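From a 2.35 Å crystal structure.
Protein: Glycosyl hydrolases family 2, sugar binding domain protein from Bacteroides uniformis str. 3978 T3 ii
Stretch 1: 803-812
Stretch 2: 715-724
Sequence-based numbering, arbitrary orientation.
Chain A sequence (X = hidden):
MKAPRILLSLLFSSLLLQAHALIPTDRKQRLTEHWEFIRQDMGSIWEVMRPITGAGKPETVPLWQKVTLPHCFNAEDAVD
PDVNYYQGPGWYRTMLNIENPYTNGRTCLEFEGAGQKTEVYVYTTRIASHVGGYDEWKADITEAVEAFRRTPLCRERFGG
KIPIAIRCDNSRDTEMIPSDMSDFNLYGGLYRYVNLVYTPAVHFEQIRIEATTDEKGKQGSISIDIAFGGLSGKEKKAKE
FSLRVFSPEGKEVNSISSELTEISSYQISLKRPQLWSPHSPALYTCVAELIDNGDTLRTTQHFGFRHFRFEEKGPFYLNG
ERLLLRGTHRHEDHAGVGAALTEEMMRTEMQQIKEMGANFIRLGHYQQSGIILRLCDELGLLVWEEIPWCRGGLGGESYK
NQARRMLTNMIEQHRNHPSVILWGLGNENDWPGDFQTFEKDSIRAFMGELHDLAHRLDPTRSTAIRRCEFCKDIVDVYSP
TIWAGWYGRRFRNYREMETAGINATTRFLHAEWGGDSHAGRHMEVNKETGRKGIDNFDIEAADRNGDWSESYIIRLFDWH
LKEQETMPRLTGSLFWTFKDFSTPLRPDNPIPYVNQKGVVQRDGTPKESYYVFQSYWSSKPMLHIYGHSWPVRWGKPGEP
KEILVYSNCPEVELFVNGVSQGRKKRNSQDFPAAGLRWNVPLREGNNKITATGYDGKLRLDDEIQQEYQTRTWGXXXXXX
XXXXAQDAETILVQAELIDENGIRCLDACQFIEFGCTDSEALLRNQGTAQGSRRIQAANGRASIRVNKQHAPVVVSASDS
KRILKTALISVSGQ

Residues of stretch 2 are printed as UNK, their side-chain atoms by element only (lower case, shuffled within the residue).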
# COMPACT_ATOMS: atom_id res chain seq x y z
N ILE A 803 15.72 -20.37 15.10
CA ILE A 803 16.30 -21.45 15.89
C ILE A 803 17.35 -20.93 16.87
O ILE A 803 17.52 -21.50 17.95
CB ILE A 803 16.88 -22.56 14.99
CG1 ILE A 803 17.92 -21.99 14.01
CG2 ILE A 803 15.75 -23.28 14.27
CD1 ILE A 803 18.54 -23.02 13.06
N LEU A 804 18.04 -19.85 16.55
CA LEU A 804 18.95 -19.26 17.52
C LEU A 804 18.20 -18.23 18.35
O LEU A 804 17.15 -17.72 17.94
CB LEU A 804 20.15 -18.61 16.82
CG LEU A 804 20.81 -19.36 15.67
CD1 LEU A 804 21.97 -18.55 15.06
CD2 LEU A 804 21.31 -20.72 16.14
N LYS A 805 18.74 -17.92 19.52
CA LYS A 805 18.15 -16.91 20.38
C LYS A 805 18.55 -15.53 19.88
O LYS A 805 19.69 -15.31 19.47
CB LYS A 805 18.60 -17.10 21.83
CG LYS A 805 18.04 -18.36 22.52
CD LYS A 805 16.68 -18.10 23.18
CE LYS A 805 15.81 -19.37 23.28
NZ LYS A 805 14.45 -19.21 22.64
N THR A 806 17.59 -14.61 19.90
CA THR A 806 17.79 -13.26 19.39
C THR A 806 18.90 -12.57 20.16
O THR A 806 19.02 -12.73 21.37
CB THR A 806 16.48 -12.45 19.51
OG1 THR A 806 15.53 -12.93 18.55
CG2 THR A 806 16.70 -10.97 19.29
N ALA A 807 19.72 -11.79 19.45
CA ALA A 807 20.76 -10.99 20.08
C ALA A 807 20.34 -9.52 20.13
O ALA A 807 19.61 -9.05 19.25
CB ALA A 807 22.09 -11.15 19.33
N LEU A 808 20.87 -8.79 21.13
CA LEU A 808 20.60 -7.37 21.31
C LEU A 808 21.89 -6.61 21.58
O LEU A 808 22.80 -7.11 22.23
CB LEU A 808 19.67 -7.10 22.50
CG LEU A 808 18.31 -7.79 22.52
CD1 LEU A 808 17.66 -7.51 23.84
CD2 LEU A 808 17.47 -7.30 21.35
N ILE A 809 21.93 -5.36 21.13
CA ILE A 809 23.02 -4.46 21.46
C ILE A 809 22.46 -3.05 21.61
O ILE A 809 21.62 -2.61 20.82
CB ILE A 809 24.12 -4.51 20.39
CG1 ILE A 809 25.30 -3.61 20.75
CG2 ILE A 809 23.57 -4.15 19.03
CD1 ILE A 809 26.52 -3.85 19.82
N SER A 810 22.92 -2.35 22.64
CA SER A 810 22.57 -0.95 22.84
C SER A 810 23.56 -0.09 22.09
O SER A 810 24.77 -0.33 22.13
CB SER A 810 22.59 -0.60 24.34
OG SER A 810 21.94 -1.62 25.08
N VAL A 811 23.05 0.91 21.39
CA VAL A 811 23.84 1.74 20.50
C VAL A 811 23.79 3.17 21.04
O VAL A 811 22.74 3.82 20.98
CB VAL A 811 23.34 1.67 19.05
CG1 VAL A 811 24.11 2.61 18.16
CG2 VAL A 811 23.47 0.25 18.54
N SER A 812 24.92 3.65 21.56
CA SER A 812 25.05 4.97 22.19
C SER A 812 24.61 6.13 21.30
O SER A 812 25.40 6.64 20.49
CB SER A 812 26.51 5.18 22.60
OG SER A 812 27.39 4.80 21.54
N UNK A 715 28.11 -26.24 13.67
CA UNK A 715 26.97 -25.51 13.14
C UNK A 715 26.71 -24.24 13.96
O UNK A 715 27.05 -24.18 15.14
c UNK A 715 25.72 -26.38 13.12
c UNK A 715 25.56 -27.23 11.84
c UNK A 715 25.10 -26.67 9.37
n UNK A 715 23.85 -25.84 9.50
c UNK A 715 26.06 -26.50 10.56
N UNK A 716 26.14 -23.21 13.34
CA UNK A 716 25.85 -21.98 14.07
C UNK A 716 25.02 -22.23 15.32
O UNK A 716 24.13 -23.09 15.34
c UNK A 716 25.75 -21.51 11.75
c UNK A 716 25.98 -23.02 11.88
c UNK A 716 25.10 -21.12 13.05
N UNK A 717 25.33 -21.47 16.37
CA UNK A 717 24.77 -21.70 17.69
C UNK A 717 24.48 -20.42 18.47
O UNK A 717 23.59 -20.44 19.33
o UNK A 717 25.56 -22.52 19.89
c UNK A 717 25.73 -22.60 18.49
N UNK A 718 25.15 -19.31 18.19
CA UNK A 718 24.88 -18.05 18.86
C UNK A 718 25.09 -16.92 17.88
O UNK A 718 25.85 -17.05 16.91
c UNK A 718 25.39 -17.60 22.55
c UNK A 718 25.78 -17.81 20.09
n UNK A 718 28.19 -15.63 23.88
c UNK A 718 25.41 -18.55 21.35
n UNK A 718 26.71 -17.15 22.97
c UNK A 718 26.95 -15.96 23.52
n UNK A 718 25.97 -15.10 23.71
N UNK A 719 24.44 -15.80 18.15
CA UNK A 719 24.63 -14.58 17.39
C UNK A 719 25.27 -13.56 18.31
O UNK A 719 24.76 -13.31 19.41
c UNK A 719 22.54 -15.15 16.11
c UNK A 719 21.14 -14.75 15.67
c UNK A 719 23.58 -12.87 15.90
c UNK A 719 23.31 -14.04 16.82
N UNK A 720 26.38 -12.98 17.87
CA UNK A 720 27.03 -11.92 18.61
C UNK A 720 26.87 -10.61 17.85
O UNK A 720 27.03 -10.58 16.62
c UNK A 720 28.52 -12.20 18.80
c UNK A 720 28.94 -13.45 19.57
c UNK A 720 30.45 -13.45 19.76
c UNK A 720 28.23 -13.52 20.92
N UNK A 721 26.57 -9.55 18.57
CA UNK A 721 26.51 -8.21 17.99
C UNK A 721 27.69 -7.38 18.48
O UNK A 721 28.07 -7.45 19.65
c UNK A 721 25.19 -7.52 18.34
c UNK A 721 24.02 -8.02 17.50
c UNK A 721 24.20 -7.50 16.08
c UNK A 721 22.64 -7.63 18.09
N UNK A 722 28.27 -6.61 17.57
CA UNK A 722 29.29 -5.62 17.89
C UNK A 722 29.00 -4.38 17.05
O UNK A 722 28.25 -4.45 16.09
o UNK A 722 30.70 -6.74 16.28
c UNK A 722 31.07 -7.24 18.60
c UNK A 722 30.69 -6.16 17.59
N UNK A 723 29.61 -3.25 17.41
CA UNK A 723 29.54 -2.05 16.58
C UNK A 723 30.93 -1.65 16.08
O UNK A 723 31.91 -1.76 16.83
o UNK A 723 28.04 1.39 18.98
n UNK A 723 27.24 -0.12 20.46
c UNK A 723 28.88 -0.86 17.30
c UNK A 723 28.02 0.24 19.44
c UNK A 723 28.90 -0.86 18.84
N UNK A 724 30.99 -1.19 14.82
CA UNK A 724 32.23 -0.78 14.12
C UNK A 724 32.00 0.50 13.31
O UNK A 724 32.33 0.58 12.12
c UNK A 724 32.74 -1.89 13.20
c UNK A 724 33.94 -2.56 13.80
o UNK A 724 31.71 -2.87 12.97
O HOH W 1 21.38 -18.89 20.48
O HOH W 2 22.18 -15.84 19.95

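Position 715 carries four carbons in a row ending in a nitrogen, and the chain makes no contact with stretch 1. An unbranched chain with a terminal amine is Lys-715, exposed and not part of the contact.

At 716 three carbons close a ring onto the backbone nitrogen, which makes it Pro-716. Its closest contact is through the backbone, Pro-716 O lying 3.8 Å from Leu-804 CD2, with CB of Pro-716 4.5 Å from Leu-804 CD1.

Position 717 has one carbon and then one oxygen, with the CA-to-CB bond directed away from stretch 1. This is Ser-717. With the side chain turned away, Leu-804 CD2 packs 3.9 Å from Ser-717 CA. Water 1 joins the backbones here, donating to Ser-717 O at 2.9 Å and accepting from Lys-805 N at 3.0 Å.

Three carbons, a nitrogen, and a carbon bearing two more nitrogens build the side chain at 718. The guanidinium identifies Arg-718; its CA-to-CB bond points away, and the residue is exposed, makes no contact with stretch 1 and touches a crystal neighbour.

Position 719 has four carbons, forked at the first, with one arm two carbons long, and its CA-to-CB bond points toward stretch 1. The inner carbon of the longer arm of 719 lies 3.6 Å from Leu-804 CD1, and CB of 719 is 4.0 Å from Ala-807 CB. Branching at CB with unequal arms means Ile-719. Ala-807 CB also lies 3.4 Å from Ile-719 O. Water 2 accepts from Ile-719 N at 2.9 Å and donates to Lys-805 O at 2.6 Å.

At 720 four carbons fork at the second, and the CA-to-CB bond points away, with no contact to stretch 1: Leu-720.

The same four carbons, again forked at the second, occur at 721, but here CA-to-CB points toward stretch 1. A terminal carbon of 721 lies 3.8 Å from Ala-807 CB and 3.7 Å from Ile-809 CG2. This is Leu-721, and the shared contact atom is its CD1.

Position 722 has one carbon bearing an oxygen and a carbon, directed away; it is Thr-722. The C atom of Thr-722 still meets Ile-809 CD1 at 3.8 Å.

Position 723 has three carbons, the last holding an oxygen and a nitrogen, and its CA-to-CB bond points toward stretch 1. The nitrogen of the 723 side chain lies 3.0 Å from Ser-810 O and 3.9 Å from Ile-809 CD1, so a polar head rests beside an apolar methyl. The amide gives Gln-723.

At 724 one carbon bears an oxygen and a carbon, out of reach: Thr-724.

The rule is alternation. Strands 807-811 and 718-723 run nearly parallel, 14° apart, yet their axes approach only to 6.6 Å and the backbones make no direct hydrogen bond to each other; side chains fill the space between. Ile-719, Leu-721 and Gln-723 face Leu-804, Ala-807 and Ile-809, while the intervening residues of the hidden strand turn away. Waters bridge the backbones at the start, apolar packing holds the middle, and an amide closes the far end, with 592 Å² buried in all.

Stretch 2, residues 715-724: KPSRILLTQT
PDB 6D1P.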